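Local coordinates for protein 4-oxalocrotonate tautomerase family enzyme (Burkholderia sp. RPE67, PDB 6VVM) that belongs to the tautomerase superfamily, with two tautomerase-like beta-alpha-beta halves in each chain and three chains in the assembly, at residues I50-G53 / P58-L61. Sequence-based numbering, arbitrary orientation.
Sequences IGLG and PAAL
Ile50 and Leu52, alternate residues of strand 50-52, aim their side chains at the 3-10 turn 58-60, which the backbone bond from Leu61 N to Pro58 O (3.2 Å) closes; Leu52 CA and Ala60 CA come within 4.9 Å. Ala60 CB touches both strand side chains. It fits between them, with Ile50 CG2 at 3.5 Å and Leu52 CB at 3.7 Å, while the carbonyl oxygen Gly51 O sits 3.4 Å from the same methyl. Beyond that methyl, Ile50 crosses Leu61 at about a right angle: CG2 of Ile50 meets CG of Leu61 at 3.7 Å, and CD1 of Ile50 touches CD1 of Leu61 and approaches Pro58 CA. With CG1 beside the backbone N (chi1 -42°), Ile50 turns CG2 anti to that N and onto Ala60 and Leu61. Leu52 turns the other way along the turn and lays CD2 against Ala59, 3.8 Å from its CB and 3.7 Å from its carbonyl O. Strand 50-52 belongs to a hairpin with 55-56, and Gly51 and Leu52 also pair antiparallel with a strand of a second subunit, so the sheet continues across the interface. NE of Arg100 of that subunit hydrogen-bonds to Ala60 O. The side-chain contacts between the segments are all apolar, with two carbonyl oxygens touching methyl groups, so dispersion, not hydrogen bonding, joins the turn to the strand here, and the polar backbone is engaged in part by the neighbouring subunit.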
ATOM      1  N   ILE A  50       4.539 -14.753   1.557  1.00 23.99           N
ATOM      2  CA  ILE A  50       3.910 -14.408   2.828  1.00 24.94           C
ATOM      3  C   ILE A  50       4.794 -14.876   3.971  1.00 24.89           C
ATOM      4  O   ILE A  50       5.028 -16.081   4.118  1.00 27.03           O
ATOM      5  CB  ILE A  50       2.520 -15.050   2.968  1.00 24.54           C
ATOM      6  CG1 ILE A  50       1.723 -14.954   1.671  1.00 27.82           C
ATOM      7  CG2 ILE A  50       1.779 -14.420   4.111  1.00 29.39           C
ATOM      8  CD1 ILE A  50       0.479 -15.852   1.675  1.00 26.50           C
ATOM      9  N   GLY A  51       5.201 -13.946   4.835  1.00 26.19           N
ATOM     10  CA  GLY A  51       6.059 -14.302   5.954  1.00 24.03           C
ATOM     11  C   GLY A  51       5.477 -14.051   7.332  1.00 26.07           C
ATOM     12  O   GLY A  51       4.921 -12.983   7.601  1.00 22.79           O
ATOM     13  N   LEU A  52       5.604 -15.043   8.216  1.00 29.49           N
ATOM     14  CA  LEU A  52       5.196 -14.940   9.614  1.00 27.30           C
ATOM     15  C   LEU A  52       6.330 -15.473  10.476  1.00 28.55           C
ATOM     16  O   LEU A  52       6.753 -16.624  10.309  1.00 26.25           O
ATOM     17  CB  LEU A  52       3.911 -15.722   9.885  1.00 29.67           C
ATOM     18  CG  LEU A  52       3.509 -15.923  11.350  1.00 34.64           C
ATOM     19  CD1 LEU A  52       3.541 -14.615  12.110  1.00 38.04           C
ATOM     20  CD2 LEU A  52       2.122 -16.582  11.480  1.00 33.23           C
ATOM     21  N   GLY A  53       6.831 -14.638  11.387  1.00 27.61           N
ATOM     22  CA  GLY A  53       7.963 -15.067  12.187  1.00 26.63           C
ATOM     23  C   GLY A  53       9.179 -15.448  11.374  1.00 30.10           C
ATOM     24  O   GLY A  53      10.022 -16.212  11.852  1.00 28.70           O
ATOM     25  N   PRO A  58       0.758 -19.035   4.965  1.00 32.65           N
ATOM     26  CA  PRO A  58      -0.459 -18.218   4.839  1.00 30.17           C
ATOM     27  C   PRO A  58      -1.014 -17.743   6.170  1.00 31.10           C
ATOM     28  O   PRO A  58      -1.872 -16.851   6.179  1.00 31.49           O
ATOM     29  CB  PRO A  58      -1.444 -19.168   4.146  1.00 33.46           C
ATOM     30  CG  PRO A  58      -1.002 -20.519   4.570  1.00 34.11           C
ATOM     31  CD  PRO A  58       0.515 -20.445   4.614  1.00 29.64           C
ATOM     32  N   ALA A  59      -0.553 -18.308   7.289  1.00 35.18           N
ATOM     33  CA  ALA A  59      -1.001 -17.909   8.618  1.00 33.19           C
ATOM     34  C   ALA A  59      -0.680 -16.458   8.959  1.00 30.52           C
ATOM     35  O   ALA A  59      -1.170 -15.962   9.976  1.00 29.23           O
ATOM     36  CB  ALA A  59      -0.366 -18.823   9.668  1.00 33.37           C
ATOM     37  N   ALA A  60       0.137 -15.773   8.158  1.00 26.11           N
ATOM     38  CA  ALA A  60       0.439 -14.374   8.428  1.00 26.32           C
ATOM     39  C   ALA A  60      -0.746 -13.466   8.148  1.00 29.73           C
ATOM     40  O   ALA A  60      -0.799 -12.353   8.683  1.00 25.23           O
ATOM     41  CB  ALA A  60       1.625 -13.909   7.586  1.00 27.39           C
ATOM     42  N   LEU A  61      -1.674 -13.917   7.316  1.00 25.54           N
ATOM     43  CA  LEU A  61      -2.807 -13.164   6.824  1.00 23.46           C
ATOM     44  C   LEU A  61      -4.056 -13.558   7.598  1.00 24.62           C
ATOM     45  O   LEU A  61      -4.098 -14.626   8.216  1.00 30.64           O
ATOM     46  CB  LEU A  61      -2.976 -13.432   5.323  1.00 25.64           C
ATOM     47  CG  LEU A  61      -1.668 -13.102   4.564  1.00 26.37           C
ATOM     48  CD1 LEU A  61      -1.839 -13.145   3.061  1.00 26.88           C
ATOM     49  CD2 LEU A  61      -1.102 -11.756   4.980  1.00 25.89           C
TER